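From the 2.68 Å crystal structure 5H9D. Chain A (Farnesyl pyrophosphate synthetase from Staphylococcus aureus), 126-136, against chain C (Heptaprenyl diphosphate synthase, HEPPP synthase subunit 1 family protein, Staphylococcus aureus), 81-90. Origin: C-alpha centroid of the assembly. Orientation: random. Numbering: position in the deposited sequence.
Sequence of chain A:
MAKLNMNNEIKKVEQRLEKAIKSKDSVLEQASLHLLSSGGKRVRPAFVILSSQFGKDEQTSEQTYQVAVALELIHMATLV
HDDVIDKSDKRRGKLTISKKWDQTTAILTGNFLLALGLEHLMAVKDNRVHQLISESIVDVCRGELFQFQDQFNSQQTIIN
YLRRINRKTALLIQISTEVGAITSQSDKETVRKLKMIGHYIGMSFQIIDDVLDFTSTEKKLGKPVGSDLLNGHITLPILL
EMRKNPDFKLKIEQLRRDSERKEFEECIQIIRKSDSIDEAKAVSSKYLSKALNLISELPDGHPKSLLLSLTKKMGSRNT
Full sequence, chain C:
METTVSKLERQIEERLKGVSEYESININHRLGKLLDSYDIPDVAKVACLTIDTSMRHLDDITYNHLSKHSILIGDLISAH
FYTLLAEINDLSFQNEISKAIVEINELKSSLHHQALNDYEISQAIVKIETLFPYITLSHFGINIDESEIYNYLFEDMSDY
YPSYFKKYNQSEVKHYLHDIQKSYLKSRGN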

# COMPACT_ATOMS: atom_id res chain seq x y z
N ASP A 126 10.71 -10.97 14.72
CA ASP A 126 10.37 -12.25 14.11
C ASP A 126 10.29 -12.18 12.57
O ASP A 126 9.35 -11.61 12.03
CB ASP A 126 9.04 -12.75 14.67
CG ASP A 126 8.86 -14.24 14.51
OD1 ASP A 126 9.08 -14.74 13.39
OD2 ASP A 126 8.50 -14.89 15.51
N ASN A 127 11.27 -12.77 11.90
CA ASN A 127 11.35 -12.78 10.43
C ASN A 127 10.14 -13.41 9.71
O ASN A 127 9.99 -13.27 8.48
CB ASN A 127 12.65 -13.49 10.03
CG ASN A 127 12.76 -13.75 8.54
OD1 ASN A 127 12.28 -14.77 8.05
ND2 ASN A 127 13.38 -12.83 7.81
N ARG A 128 9.27 -14.07 10.46
CA ARG A 128 8.08 -14.71 9.89
C ARG A 128 6.93 -13.70 9.80
O ARG A 128 6.00 -13.88 9.01
CB ARG A 128 7.64 -15.91 10.75
CG ARG A 128 8.77 -16.85 11.15
CD ARG A 128 8.22 -18.04 11.92
NE ARG A 128 7.50 -18.95 11.04
CZ ARG A 128 6.72 -19.95 11.45
NH1 ARG A 128 6.56 -20.17 12.75
NH2 ARG A 128 6.12 -20.73 10.56
N VAL A 129 6.98 -12.65 10.61
CA VAL A 129 5.97 -11.60 10.57
C VAL A 129 6.20 -10.84 9.26
O VAL A 129 5.28 -10.62 8.48
CB VAL A 129 6.10 -10.62 11.78
CG1 VAL A 129 5.61 -9.24 11.41
CG2 VAL A 129 5.32 -11.14 12.96
N HIS A 130 7.46 -10.45 9.04
CA HIS A 130 7.86 -9.72 7.84
C HIS A 130 7.47 -10.47 6.57
O HIS A 130 7.01 -9.85 5.60
CB HIS A 130 9.37 -9.47 7.86
CG HIS A 130 9.79 -8.41 8.83
ND1 HIS A 130 9.43 -7.09 8.69
CD2 HIS A 130 10.50 -8.48 9.97
CE1 HIS A 130 9.90 -6.39 9.70
NE2 HIS A 130 10.55 -7.21 10.50
N GLN A 131 7.66 -11.78 6.57
CA GLN A 131 7.29 -12.59 5.41
C GLN A 131 5.77 -12.56 5.31
O GLN A 131 5.23 -12.50 4.21
CB GLN A 131 7.80 -14.05 5.57
CG GLN A 131 6.75 -15.05 6.07
CD GLN A 131 6.35 -16.09 5.00
OE1 GLN A 131 5.21 -16.58 4.99
NE2 GLN A 131 7.30 -16.44 4.12
N LEU A 132 5.10 -12.57 6.45
CA LEU A 132 3.64 -12.54 6.51
C LEU A 132 3.11 -11.18 6.04
O LEU A 132 2.28 -11.11 5.14
CB LEU A 132 3.15 -12.86 7.92
CG LEU A 132 1.64 -12.88 8.20
CD1 LEU A 132 1.31 -13.65 9.49
CD2 LEU A 132 1.12 -11.45 8.30
N ILE A 133 3.60 -10.09 6.62
CA ILE A 133 3.14 -8.77 6.21
C ILE A 133 3.44 -8.45 4.74
O ILE A 133 2.63 -7.81 4.07
CB ILE A 133 3.78 -7.67 7.08
CG1 ILE A 133 3.43 -7.91 8.55
CG2 ILE A 133 3.33 -6.31 6.61
CD1 ILE A 133 3.89 -6.82 9.50
N SER A 134 4.59 -8.89 4.24
CA SER A 134 4.99 -8.59 2.88
C SER A 134 4.18 -9.32 1.80
O SER A 134 3.76 -8.70 0.84
CB SER A 134 6.49 -8.87 2.70
OG SER A 134 6.75 -10.26 2.66
N GLU A 135 3.95 -10.62 1.97
CA GLU A 135 3.16 -11.40 1.00
C GLU A 135 1.70 -10.89 0.99
O GLU A 135 1.01 -10.94 -0.03
CB GLU A 135 3.19 -12.89 1.36
CG GLU A 135 3.25 -13.81 0.14
CD GLU A 135 4.61 -13.79 -0.54
OE1 GLU A 135 5.64 -14.01 0.15
OE2 GLU A 135 4.66 -13.55 -1.76
N SER A 136 1.26 -10.40 2.14
CA SER A 136 -0.08 -9.85 2.29
C SER A 136 -0.20 -8.55 1.52
O SER A 136 -1.23 -8.30 0.90
CB SER A 136 -0.39 -9.60 3.76
OG SER A 136 -0.49 -10.83 4.46
N PHE C 81 9.54 -6.37 -3.80
CA PHE C 81 10.84 -6.05 -3.20
C PHE C 81 10.96 -6.41 -1.72
O PHE C 81 12.04 -6.76 -1.26
CB PHE C 81 11.13 -4.55 -3.36
CG PHE C 81 12.25 -4.02 -2.47
CD1 PHE C 81 13.58 -4.04 -2.91
CD2 PHE C 81 11.97 -3.46 -1.23
CE1 PHE C 81 14.60 -3.51 -2.13
CE2 PHE C 81 12.98 -2.92 -0.44
CZ PHE C 81 14.30 -2.94 -0.90
N TYR C 82 9.85 -6.30 -0.98
CA TYR C 82 9.90 -6.57 0.46
C TYR C 82 9.75 -8.06 0.82
O TYR C 82 10.35 -8.52 1.80
CB TYR C 82 8.86 -5.67 1.17
CG TYR C 82 8.61 -5.87 2.66
CD1 TYR C 82 9.63 -6.24 3.56
CD2 TYR C 82 7.35 -5.60 3.20
CE1 TYR C 82 9.39 -6.33 4.93
CE2 TYR C 82 7.11 -5.68 4.57
CZ TYR C 82 8.12 -6.04 5.43
OH TYR C 82 7.82 -6.07 6.77
N THR C 83 8.98 -8.80 0.04
CA THR C 83 8.86 -10.23 0.32
C THR C 83 10.28 -10.75 0.20
O THR C 83 10.67 -11.69 0.89
CB THR C 83 8.00 -10.93 -0.73
OG1 THR C 83 8.35 -10.43 -2.03
CG2 THR C 83 6.53 -10.67 -0.46
N LEU C 84 11.03 -10.09 -0.68
CA LEU C 84 12.43 -10.35 -0.98
C LEU C 84 13.32 -9.90 0.18
O LEU C 84 14.24 -10.62 0.57
CB LEU C 84 12.81 -9.60 -2.25
CG LEU C 84 13.36 -10.36 -3.46
CD1 LEU C 84 12.59 -11.65 -3.71
CD2 LEU C 84 13.29 -9.42 -4.68
N LEU C 85 13.09 -8.72 0.74
CA LEU C 85 13.91 -8.33 1.89
C LEU C 85 13.59 -9.37 2.96
O LEU C 85 14.44 -9.72 3.78
CB LEU C 85 13.53 -6.94 2.43
CG LEU C 85 13.78 -5.65 1.66
CD1 LEU C 85 13.52 -4.51 2.61
CD2 LEU C 85 15.21 -5.55 1.09
N ALA C 86 12.35 -9.85 2.93
CA ALA C 86 11.86 -10.85 3.89
C ALA C 86 12.66 -12.15 3.87
O ALA C 86 12.99 -12.68 4.94
CB ALA C 86 10.39 -11.13 3.64
N GLU C 87 12.96 -12.69 2.69
CA GLU C 87 13.74 -13.93 2.64
C GLU C 87 15.23 -13.69 2.87
O GLU C 87 15.94 -14.62 3.29
CB GLU C 87 13.51 -14.72 1.34
CG GLU C 87 13.75 -13.98 0.06
CD GLU C 87 12.98 -14.59 -1.12
OE1 GLU C 87 11.71 -14.55 -1.08
OE2 GLU C 87 13.63 -15.09 -2.07
N ILE C 88 15.71 -12.46 2.63
CA ILE C 88 17.11 -12.11 2.86
C ILE C 88 17.44 -12.17 4.37
O ILE C 88 18.59 -12.25 4.78
CB ILE C 88 17.44 -10.72 2.29
CG1 ILE C 88 17.43 -10.77 0.77
CG2 ILE C 88 18.79 -10.25 2.78
CD1 ILE C 88 17.88 -9.49 0.08
N ASN C 89 16.40 -12.12 5.19
CA ASN C 89 16.55 -12.23 6.63
C ASN C 89 17.55 -11.32 7.33
O ASN C 89 17.57 -11.26 8.56
CB ASN C 89 16.87 -13.68 6.97
CG ASN C 89 16.31 -14.11 8.31
OD1 ASN C 89 16.45 -13.41 9.32
ND2 ASN C 89 15.68 -15.27 8.32
N ASP C 90 18.41 -10.65 6.57
CA ASP C 90 19.38 -9.72 7.16
C ASP C 90 18.58 -8.48 7.57
O ASP C 90 18.33 -7.59 6.76
CB ASP C 90 20.44 -9.31 6.15
CG ASP C 90 21.38 -8.23 6.70
OD1 ASP C 90 20.95 -7.43 7.57
OD2 ASP C 90 22.55 -8.18 6.24

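This is a close antiparallel helix-helix contact between two different chains, built on small residues along its middle and fastened by two hydrogen bonds. The axes of helix 127-136 of chain A and helix 81-88 of chain C approach to 8.3 Å, with their N-to-C directions 165° apart, so the start of one helix lies beside the end of the other. The register follows: the CA atoms of S134(A) and T83(C) are 4.9 Å apart, and those of Q131(A) and A86(C) 5.1 Å.

Such spacing suits small side chains. A86(C) points its CB toward chain A, where it rests 3.9 Å from the CA of Q131(A), almost against backbone. S134(A) also points toward its partner helix, its OG 3.2 Å from T83(C) CG2, a contact rather than a bond.

Y82(C) leaves its helix sideways, but the end of its long side chain comes nearer to chain A and runs along the flank of that helix, from S134(A) back to H130(A). S134(A) CB sits over one face of the ring, 3.7 Å from the centroid, in a CH-pi contact, while I133(A) CG2 touches the edge at CE2, 4.3 Å away. At the tip, Y82(C) OH meets H130(A) ND1 at 2.7 Å in a nearly straight hydrogen bond lying near the plane of the imidazole. Either atom could be the donor. The two rings meet rim to rim, planes at 71°, so the polar bond joins them without stacking.

The second bond exploits the antiparallel ends. N127(A), in the first turn of its helix, points toward chain C and donates from ND2 to A86(C) O at 2.9 Å. Near the C-terminal end of a helix such a carbonyl is poorly served by its own backbone: here, within the stretch, the one backbone donor to A86(C) O is N89(C) N, a weak bond at 3.5 Å. N89(C), with positive phi, brings its side chain alongside N127(A), yet the two amides do not hydrogen-bond.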